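Local atomic coordinates of D-glycerate 3-kinase (Cryptococcus neoformans var. grubii serotype A, PDB entry 6CKG), a protein that probably transfers a phosphate group from ATP to D-glycerate, giving 3-phosphoglycerate, as a member of the P-loop kinases. Residues A[42-50]-A[125-134]; A[179-188]-A[238-248]. All coordinates share one frame; numbering follows the deposited sequence.

Contact 1 (A[42-50]-A[125-134])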
loop_
_atom_site.group_PDB
_atom_site.type_symbol
_atom_site.label_atom_id
_atom_site.label_comp_id
_atom_site.label_asym_id
_atom_site.label_seq_id
_atom_site.Cartn_x
_atom_site.Cartn_y
_atom_site.Cartn_z
ATOM N N GLU A 42 20.974 -2.768 -23.097
ATOM C CA GLU A 42 21.535 -1.621 -23.802
ATOM C C GLU A 42 20.788 -0.327 -23.504
ATOM O O GLU A 42 21.371 0.753 -23.649
ATOM C CB GLU A 42 21.541 -1.884 -25.309
ATOM N N THR A 43 19.522 -0.412 -23.098
ATOM C CA THR A 43 18.770 0.769 -22.704
ATOM C C THR A 43 19.262 1.291 -21.354
ATOM O O THR A 43 20.005 0.627 -20.627
ATOM C CB THR A 43 17.274 0.460 -22.630
ATOM O OG1 THR A 43 17.071 -0.770 -21.925
ATOM C CG2 THR A 43 16.671 0.349 -24.022
ATOM N N MET A 44 18.833 2.508 -21.026
ATOM C CA MET A 44 19.176 3.106 -19.743
ATOM C C MET A 44 18.598 2.291 -18.592
ATOM O O MET A 44 17.548 1.648 -18.717
ATOM C CB MET A 44 18.653 4.540 -19.665
ATOM C CG MET A 44 19.366 5.520 -20.584
ATOM S SD MET A 44 21.078 5.752 -20.094
ATOM C CE MET A 44 20.890 6.153 -18.355
ATOM N N CYS A 45 19.283 2.339 -17.452
ATOM C CA CYS A 45 18.785 1.638 -16.275
ATOM C C CYS A 45 17.474 2.269 -15.809
ATOM O O CYS A 45 17.395 3.496 -15.648
ATOM C CB CYS A 45 19.812 1.654 -15.144
ATOM S SG CYS A 45 19.267 0.640 -13.724
ATOM N N PRO A 46 16.425 1.481 -15.610
ATOM C CA PRO A 46 15.157 2.030 -15.130
ATOM C C PRO A 46 15.278 2.481 -13.686
ATOM O O PRO A 46 16.238 2.100 -12.993
ATOM C CB PRO A 46 14.181 0.846 -15.256
ATOM C CG PRO A 46 14.920 -0.223 -15.988
ATOM C CD PRO A 46 16.367 0.022 -15.787
ATOM N N PRO A 47 14.329 3.285 -13.196
ATOM C CA PRO A 47 14.270 3.550 -11.750
ATOM C C PRO A 47 14.158 2.246 -10.972
ATOM O O PRO A 47 13.524 1.288 -11.420
ATOM C CB PRO A 47 12.995 4.387 -11.581
ATOM C CG PRO A 47 12.581 4.796 -12.950
ATOM C CD PRO A 47 13.167 3.839 -13.919
ATOM N N LEU A 48 14.778 2.226 -9.794
ATOM C CA LEU A 48 14.529 1.178 -8.815
ATOM C C LEU A 48 13.133 1.369 -8.249
ATOM O O LEU A 48 12.815 2.452 -7.755
ATOM C CB LEU A 48 15.565 1.250 -7.693
ATOM C CG LEU A 48 15.380 0.292 -6.513
ATOM C CD1 LEU A 48 15.778 -1.135 -6.931
ATOM C CD2 LEU A 48 16.218 0.764 -5.304
ATOM N N VAL A 49 12.292 0.338 -8.317
ATOM C CA VAL A 49 10.946 0.408 -7.745
ATOM C C VAL A 49 10.997 -0.183 -6.338
ATOM O O VAL A 49 11.222 -1.385 -6.162
ATOM C CB VAL A 49 9.903 -0.329 -8.597
ATOM C CG1 VAL A 49 8.523 -0.172 -7.956
ATOM C CG2 VAL A 49 9.889 0.194 -10.027
ATOM N N VAL A 50 10.749 0.657 -5.342
ATOM C CA VAL A 50 10.702 0.248 -3.946
ATOM C C VAL A 50 9.235 0.158 -3.541
ATOM O O VAL A 50 8.559 1.183 -3.427
ATOM C CB VAL A 50 11.453 1.244 -3.049
ATOM C CG1 VAL A 50 11.475 0.763 -1.614
ATOM C CG2 VAL A 50 12.879 1.500 -3.572
ATOM N N LEU A 125 2.896 2.902 -13.600
ATOM C CA LEU A 125 4.141 2.258 -13.202
ATOM C C LEU A 125 4.997 1.930 -14.418
ATOM O O LEU A 125 6.218 2.103 -14.385
ATOM C CB LEU A 125 3.843 1.010 -12.369
ATOM C CG LEU A 125 5.019 0.445 -11.558
ATOM C CD1 LEU A 125 5.951 1.555 -11.050
ATOM C CD2 LEU A 125 4.469 -0.345 -10.388
ATOM N N ALA A 126 4.380 1.483 -15.512
ATOM C CA ALA A 126 5.161 1.243 -16.723
ATOM C C ALA A 126 5.744 2.543 -17.270
ATOM O O ALA A 126 6.891 2.572 -17.740
ATOM C CB ALA A 126 4.306 0.547 -17.781
ATOM N N LYS A 127 4.980 3.633 -17.194
ATOM C CA LYS A 127 5.493 4.928 -17.633
ATOM C C LYS A 127 6.704 5.344 -16.805
ATOM O O LYS A 127 7.723 5.779 -17.352
ATOM C CB LYS A 127 4.389 5.984 -17.547
ATOM C CG LYS A 127 4.701 7.296 -18.288
ATOM C CD LYS A 127 4.739 7.093 -19.794
ATOM C CE LYS A 127 4.858 8.415 -20.550
ATOM N NZ LYS A 127 3.591 9.196 -20.500
ATOM N N LEU A 128 6.602 5.244 -15.475
ATOM C CA LEU A 128 7.746 5.603 -14.638
ATOM C C LEU A 128 8.943 4.712 -14.933
ATOM O O LEU A 128 10.087 5.185 -14.958
ATOM C CB LEU A 128 7.375 5.528 -13.157
ATOM C CG LEU A 128 6.384 6.591 -12.669
ATOM C CD1 LEU A 128 5.830 6.268 -11.266
ATOM C CD2 LEU A 128 7.006 7.978 -12.699
ATOM N N LYS A 129 8.703 3.424 -15.194
ATOM C CA LYS A 129 9.813 2.493 -15.382
ATOM C C LYS A 129 10.546 2.708 -16.704
ATOM O O LYS A 129 11.702 2.303 -16.821
ATOM C CB LYS A 129 9.310 1.053 -15.257
ATOM C CG LYS A 129 8.989 0.659 -13.811
ATOM C CD LYS A 129 8.337 -0.712 -13.711
ATOM C CE LYS A 129 9.332 -1.842 -13.886
ATOM N NZ LYS A 129 9.880 -2.319 -12.580
ATOM N N SER A 130 9.913 3.344 -17.690
ATOM C CA SER A 130 10.561 3.704 -18.943
ATOM C C SER A 130 11.017 5.157 -18.968
ATOM O O SER A 130 11.474 5.639 -20.013
ATOM C CB SER A 130 9.617 3.441 -20.118
ATOM O OG SER A 130 8.543 4.368 -20.125
ATOM N N ILE A 131 10.909 5.871 -17.846
ATOM C CA ILE A 131 11.128 7.319 -17.884
ATOM C C ILE A 131 12.597 7.704 -18.101
ATOM O O ILE A 131 12.877 8.848 -18.486
ATOM C CB ILE A 131 10.559 7.952 -16.597
ATOM C CG1 ILE A 131 10.175 9.414 -16.827
ATOM C CG2 ILE A 131 11.547 7.816 -15.431
ATOM C CD1 ILE A 131 9.239 9.944 -15.758
ATOM N N ASN A 132 13.548 6.791 -17.894
ATOM C CA ASN A 132 14.953 7.109 -18.146
ATOM C C ASN A 132 15.387 6.780 -19.567
ATOM O O ASN A 132 16.540 7.056 -19.928
ATOM C CB ASN A 132 15.866 6.369 -17.161
ATOM C CG ASN A 132 15.571 6.709 -15.722
ATOM O OD1 ASN A 132 15.063 7.787 -15.423
ATOM N ND2 ASN A 132 15.891 5.790 -14.814
ATOM N N ASP A 133 14.505 6.195 -20.375
ATOM C CA ASP A 133 14.872 5.802 -21.727
ATOM C C ASP A 133 15.202 7.027 -22.561
ATOM O O ASP A 133 14.532 8.061 -22.467
ATOM C CB ASP A 133 13.745 5.022 -22.397
ATOM C CG ASP A 133 13.563 3.640 -21.817
ATOM O OD1 ASP A 133 14.308 3.273 -20.881
ATOM O OD2 ASP A 133 12.664 2.925 -22.303
ATOM N N ARG A 134 16.242 6.906 -23.377
ATOM C CA ARG A 134 16.639 7.984 -24.272
ATOM C C ARG A 134 16.559 7.521 -25.721
ATOM O O ARG A 134 15.671 7.938 -26.467
ATOM C CB ARG A 134 18.053 8.473 -23.937
ATOM C CG ARG A 134 18.186 9.024 -22.522
ATOM C CD ARG A 134 19.543 9.677 -22.259
ATOM N NE ARG A 134 20.667 8.744 -22.337
ATOM C CZ ARG A 134 21.823 8.917 -21.698
ATOM N NH1 ARG A 134 21.999 9.977 -20.918
ATOM N NH2 ARG A 134 22.800 8.028 -21.824
HETATM O O HOH W 1 14.966 0.995 -19.851
HETATM O O HOH W 2 17.306 4.168 -23.572
HETATM O O HOH W 3 12.793 -1.237 -12.238
#
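Met44 lies along the loop that follows helix 118-129, its CG 3.3 Å from the carbonyl O of Asn132. With CG anti to the carbonyl carbon (chi1 -69°) and two further bends, the chain curls back so that SD sits over one face of the Arg134 guanidinium. That arginine is poorly ordered, so this outer end of the contact is the less certain one.

Asn132 makes the direct polar link. Its ND2 donates to Cys45 O at 2.9 Å, nearly straight at 169°, and the acceptor lies close to the plane of the amide, while the nitrogen lies in the carbonyl plane. The other end of the same amide, OD1, accepts from Ile174 N just ahead of strand 176-180, so both ends are tied and the flip is fixed.

Pro47 and Asn132 lie alongside each other, pointing opposite ways. Pro47 CG comes 3.2 Å from Leu128 O and packs against Ile131 CG2 at 4.0 Å, while Pro46 CB meets Lys129 O. Beyond the prolines the Val49 side chain runs nearly perpendicular to that of Lys129, with CG2 3.6 Å from NZ. The amine of that lysine hydrogen-bonds to Gln244 O and, through a water, is linked to Pro47 O.

At the other end a second water joins Met44 O (2.9 Å) to Asp133 OD1 (2.6 Å).

The chemistry is thus mostly carbon against carbonyl, pinned by one direct hydrogen bond from a side-chain amide and bridged by water toward both ends. It holds the exit of the helix against the entrance of strand 48-53, which leads into the P-loop.

Contact 2 (A[179-188]-A[238-248]). With EDO (1,2-ethanediol), chain D.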
loop_
_atom_site.group_PDB
_atom_site.type_symbol
_atom_site.label_atom_id
_atom_site.label_comp_id
_atom_site.label_asym_id
_atom_site.label_seq_id
_atom_site.Cartn_x
_atom_site.Cartn_y
_atom_site.Cartn_z
ATOM N N PHE A 179 6.599 3.130 -4.279
ATOM C CA PHE A 179 5.215 2.715 -4.552
ATOM C C PHE A 179 4.645 2.125 -3.266
ATOM O O PHE A 179 4.955 0.984 -2.908
ATOM C CB PHE A 179 5.161 1.720 -5.711
ATOM C CG PHE A 179 3.757 1.150 -5.986
ATOM C CD1 PHE A 179 2.613 1.876 -5.681
ATOM C CD2 PHE A 179 3.610 -0.118 -6.539
ATOM C CE1 PHE A 179 1.329 1.342 -5.925
ATOM C CE2 PHE A 179 2.342 -0.652 -6.794
ATOM C CZ PHE A 179 1.200 0.096 -6.490
ATOM N N GLU A 180 3.836 2.907 -2.554
ATOM C CA GLU A 180 3.424 2.573 -1.200
ATOM C C GLU A 180 1.919 2.354 -1.113
ATOM O O GLU A 180 1.142 2.855 -1.932
ATOM C CB GLU A 180 3.823 3.673 -0.222
ATOM C CG GLU A 180 3.291 5.024 -0.596
ATOM C CD GLU A 180 2.478 5.635 0.515
ATOM O OE1 GLU A 180 1.952 4.866 1.351
ATOM O OE2 GLU A 180 2.365 6.878 0.547
ATOM N N GLY A 181 1.509 1.614 -0.090
ATOM C CA GLY A 181 0.099 1.321 0.075
ATOM C C GLY A 181 -0.182 0.400 1.236
ATOM O O GLY A 181 0.643 -0.455 1.559
ATOM N N TRP A 182 -1.355 0.560 1.864
ATOM C CA TRP A 182 -1.681 -0.238 3.043
ATOM C C TRP A 182 -1.713 -1.734 2.727
ATOM O O TRP A 182 -1.489 -2.558 3.611
ATOM C CB TRP A 182 -3.022 0.223 3.625
ATOM C CG TRP A 182 -4.211 -0.213 2.807
ATOM C CD1 TRP A 182 -4.758 0.445 1.744
ATOM C CD2 TRP A 182 -4.992 -1.410 2.984
ATOM N NE1 TRP A 182 -5.838 -0.258 1.251
ATOM C CE2 TRP A 182 -5.996 -1.403 1.992
ATOM C CE3 TRP A 182 -4.938 -2.479 3.889
ATOM C CZ2 TRP A 182 -6.947 -2.421 1.877
ATOM C CZ3 TRP A 182 -5.880 -3.497 3.778
ATOM C CH2 TRP A 182 -6.871 -3.464 2.773
ATOM N N MET A 183 -1.991 -2.102 1.479
ATOM C CA MET A 183 -2.056 -3.498 1.079
ATOM C C MET A 183 -1.052 -3.832 -0.017
ATOM O O MET A 183 -1.214 -4.846 -0.704
ATOM C CB MET A 183 -3.482 -3.865 0.624
ATOM C CG MET A 183 -4.050 -2.945 -0.476
ATOM S SD MET A 183 -5.560 -3.525 -1.334
ATOM C CE MET A 183 -4.833 -4.599 -2.572
ATOM N N ASN A 184 -0.031 -2.996 -0.226
ATOM C CA ASN A 184 0.905 -3.277 -1.304
ATOM C C ASN A 184 1.601 -4.610 -1.046
ATOM O O ASN A 184 2.047 -4.889 0.070
ATOM C CB ASN A 184 1.926 -2.132 -1.455
ATOM C CG ASN A 184 1.426 -1.038 -2.378
ATOM O OD1 ASN A 184 0.214 -0.880 -2.559
ATOM N ND2 ASN A 184 2.349 -0.277 -2.974
ATOM N N GLY A 185 1.665 -5.451 -2.069
ATOM C CA GLY A 185 2.294 -6.747 -1.916
ATOM C C GLY A 185 1.413 -7.830 -1.298
ATOM O O GLY A 185 1.804 -9.004 -1.312
ATOM N N PHE A 186 0.231 -7.492 -0.790
ATOM C CA PHE A 186 -0.659 -8.522 -0.243
ATOM C C PHE A 186 -0.915 -9.599 -1.290
ATOM O O PHE A 186 -1.144 -9.295 -2.466
ATOM C CB PHE A 186 -1.986 -7.913 0.210
ATOM C CG PHE A 186 -1.917 -7.237 1.546
ATOM C CD1 PHE A 186 -0.697 -6.930 2.118
ATOM C CD2 PHE A 186 -3.075 -6.921 2.237
ATOM C CE1 PHE A 186 -0.625 -6.298 3.359
ATOM C CE2 PHE A 186 -3.024 -6.294 3.475
ATOM C CZ PHE A 186 -1.795 -5.993 4.044
ATOM N N GLY A 187 -0.838 -10.864 -0.864
ATOM C CA GLY A 187 -0.990 -11.988 -1.763
ATOM C C GLY A 187 -2.326 -12.714 -1.624
ATOM O O GLY A 187 -2.838 -12.926 -0.518
ATOM N N PRO A 188 -2.916 -13.106 -2.755
ATOM C CA PRO A 188 -4.158 -13.886 -2.713
ATOM C C PRO A 188 -3.891 -15.299 -2.212
ATOM O O PRO A 188 -2.753 -15.771 -2.174
ATOM C CB PRO A 188 -4.612 -13.900 -4.168
ATOM C CG PRO A 188 -3.287 -13.878 -4.926
ATOM C CD PRO A 188 -2.428 -12.923 -4.135
ATOM N N TYR A 238 -3.942 -8.070 -8.917
ATOM C CA TYR A 238 -2.840 -7.149 -8.620
ATOM C C TYR A 238 -1.463 -7.758 -8.857
ATOM O O TYR A 238 -0.460 -7.046 -8.732
ATOM C CB TYR A 238 -2.903 -6.662 -7.162
ATOM C CG TYR A 238 -4.069 -5.747 -6.847
ATOM C CD1 TYR A 238 -5.382 -6.207 -6.939
ATOM C CD2 TYR A 238 -3.857 -4.437 -6.428
ATOM C CE1 TYR A 238 -6.458 -5.376 -6.656
ATOM C CE2 TYR A 238 -4.924 -3.593 -6.131
ATOM C CZ TYR A 238 -6.227 -4.074 -6.249
ATOM O OH TYR A 238 -7.304 -3.268 -5.950
ATOM N N GLU A 239 -1.385 -9.041 -9.198
ATOM C CA GLU A 239 -0.089 -9.709 -9.230
ATOM C C GLU A 239 0.811 -9.167 -10.342
ATOM O O GLU A 239 2.031 -9.096 -10.162
ATOM C CB GLU A 239 -0.295 -11.226 -9.336
ATOM C CG GLU A 239 -0.618 -11.839 -7.955
ATOM C CD GLU A 239 -1.013 -13.315 -7.995
ATOM O OE1 GLU A 239 -1.967 -13.671 -8.723
ATOM O OE2 GLU A 239 -0.373 -14.113 -7.276
ATOM N N VAL A 240 0.243 -8.765 -11.481
ATOM C CA VAL A 240 1.053 -8.125 -12.525
ATOM C C VAL A 240 1.690 -6.840 -11.998
ATOM O O VAL A 240 2.857 -6.531 -12.289
ATOM C CB VAL A 240 0.186 -7.859 -13.772
ATOM C CG1 VAL A 240 0.893 -6.922 -14.740
ATOM C CG2 VAL A 240 -0.161 -9.173 -14.459
ATOM N N LEU A 241 0.936 -6.082 -11.200
ATOM C CA LEU A 241 1.434 -4.854 -10.589
ATOM C C LEU A 241 2.525 -5.147 -9.568
ATOM O O LEU A 241 3.573 -4.483 -9.547
ATOM C CB LEU A 241 0.274 -4.124 -9.917
ATOM C CG LEU A 241 -0.033 -2.644 -10.058
ATOM C CD1 LEU A 241 -0.549 -2.117 -8.713
ATOM C CD2 LEU A 241 1.157 -1.830 -10.575
ATOM N N TRP A 242 2.280 -6.115 -8.680
ATOM C CA TRP A 242 3.290 -6.469 -7.680
ATOM C C TRP A 242 4.600 -6.878 -8.333
ATOM O O TRP A 242 5.691 -6.584 -7.810
ATOM C CB TRP A 242 2.799 -7.606 -6.790
ATOM C CG TRP A 242 1.571 -7.369 -5.937
ATOM C CD1 TRP A 242 0.817 -8.356 -5.330
ATOM C CD2 TRP A 242 0.960 -6.116 -5.551
ATOM N NE1 TRP A 242 -0.213 -7.800 -4.611
ATOM C CE2 TRP A 242 -0.167 -6.437 -4.738
ATOM C CE3 TRP A 242 1.236 -4.767 -5.815
ATOM C CZ2 TRP A 242 -0.984 -5.466 -4.177
ATOM C CZ3 TRP A 242 0.401 -3.800 -5.269
ATOM C CH2 TRP A 242 -0.702 -4.156 -4.466
ATOM N N ASP A 243 4.518 -7.572 -9.469
ATOM C CA ASP A 243 5.719 -8.088 -10.120
ATOM C C ASP A 243 6.609 -6.991 -10.699
ATOM O O ASP A 243 7.721 -7.295 -11.132
ATOM C CB ASP A 243 5.339 -9.076 -11.231
ATOM C CG ASP A 243 4.888 -10.438 -10.685
ATOM O OD1 ASP A 243 5.118 -10.736 -9.487
ATOM O OD2 ASP A 243 4.293 -11.218 -11.459
ATOM N N GLN A 244 6.134 -5.749 -10.757
ATOM C CA GLN A 244 6.934 -4.616 -11.196
ATOM C C GLN A 244 7.819 -4.060 -10.088
ATOM O O GLN A 244 8.689 -3.228 -10.366
ATOM C CB GLN A 244 6.005 -3.528 -11.730
ATOM C CG GLN A 244 5.256 -3.937 -12.997
ATOM C CD GLN A 244 6.063 -3.620 -14.240
ATOM O OE1 GLN A 244 7.115 -4.213 -14.476
ATOM N NE2 GLN A 244 5.597 -2.643 -15.023
ATOM N N ILE A 245 7.642 -4.530 -8.860
ATOM C CA ILE A 245 8.393 -4.044 -7.705
ATOM C C ILE A 245 9.724 -4.787 -7.594
ATOM O O ILE A 245 9.773 -6.024 -7.655
ATOM C CB ILE A 245 7.556 -4.215 -6.428
ATOM C CG1 ILE A 245 6.265 -3.385 -6.546
ATOM C CG2 ILE A 245 8.366 -3.878 -5.192
ATOM C CD1 ILE A 245 5.297 -3.538 -5.358
ATOM N N ASP A 246 10.810 -4.032 -7.388
ATOM C CA ASP A 246 12.158 -4.588 -7.314
ATOM C C ASP A 246 12.578 -4.955 -5.896
ATOM O O ASP A 246 13.246 -5.972 -5.692
ATOM C CB ASP A 246 13.179 -3.592 -7.882
ATOM C CG ASP A 246 12.909 -3.237 -9.328
ATOM O OD1 ASP A 246 12.653 -4.157 -10.121
ATOM O OD2 ASP A 246 12.942 -2.039 -9.671
ATOM N N CYS A 247 12.235 -4.131 -4.912
ATOM C CA CYS A 247 12.620 -4.397 -3.532
ATOM C C CYS A 247 11.516 -3.850 -2.637
ATOM O O CYS A 247 10.594 -3.181 -3.101
ATOM C CB CYS A 247 14.004 -3.785 -3.215
ATOM S SG CYS A 247 14.040 -1.973 -3.338
ATOM N N PHE A 248 11.604 -4.131 -1.339
ATOM C CA PHE A 248 10.421 -3.929 -0.508
ATOM C C PHE A 248 10.814 -3.502 0.897
ATOM O O PHE A 248 11.760 -4.041 1.486
ATOM C CB PHE A 248 9.586 -5.226 -0.433
ATOM C CG PHE A 248 8.092 -5.002 -0.253
ATOM C CD1 PHE A 248 7.571 -4.680 0.988
ATOM C CD2 PHE A 248 7.218 -5.131 -1.326
ATOM C CE1 PHE A 248 6.189 -4.502 1.174
ATOM C CE2 PHE A 248 5.827 -4.948 -1.156
ATOM C CZ PHE A 248 5.321 -4.640 0.104
HETATM C C1 EDO D . 3.547 3.341 6.041
HETATM O O1 EDO D . 2.568 2.955 7.011
HETATM C C2 EDO D . 2.871 3.908 4.795
HETATM O O2 EDO D . 2.675 2.875 3.820
#
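The indole NE1 of Trp242 donates to Phe186 O at 2.8 Å. The bond is bent, with an N-H...O angle of 143°, and the oxygen stands somewhat off the ring plane. Both faces of the indole are covered: Gly185 N lies 3.3 Å above the plane on one, and Tyr238 O sits over the other, nearer the rim. Gly185 CA completes the first side with a CH-pi contact, 3.8 Å from the centroid of the five-membered ring.

Gly185 is the third residue of a type II turn from Met183 to Phe186, with positive phi, and its bare CA lets Phe248 close in as well, with CE2 4.0 Å away. Separately, the edge of that phenyl ring, at CZ, comes 3.3 Å from Asn184 O.

The Asn184 side chain runs roughly perpendicular to that of Trp242, with its amide plane turned 51° from the indole. Its ND2 lies over the centre of the Phe179 ring and makes a weak hydrogen bond to Phe179 O, whereas OD1 is buried and has no polar partner in the model. Phe179, with CG anti to the backbone N (chi1 175°), reaches across to the helical turn. Leu241 CD1 meets its edge at CZ, 3.6 Å away, and Ile245 CD1 approaches CD2.

Met183 CE rests off-centre over one face of the Tyr238 ring as a CH-pi contact, and the sulfur stands obliquely farther off, a Met-aromatic pair; the tyrosine OH is held by His116 and Gly114.

Together these groups seal the loop beyond strand 176-180 onto the segment entering strand 247-253. Parallel strands ordered 79-83, 176-180, 48-53, 247-253, 313-318, with 324-329 antiparallel at the edge, are consistent with a P-loop kinase core.

The centres of contact 1 and contact 2 are about 17 Å apart, and along the chain contact 1 closes before contact 2 opens. Both reach the mixed six-stranded sheet, where strand 48-53 runs between 176-180 and 247-253. They also touch directly: Val49 N probably hydrogen-bonds to Asp246 OD2, and Leu125 packs on Leu241. Contact 1 sits toward the outside, at the start of strand 48-53, while contact 2 is buried near the chain's centre, at the end of 176-180 and the start of 247-253. The end of helix 118-129 and the turn before 247-253 thus pack at neighbouring strands, and strand 48-53 leads into the sequence that fits a P-loop.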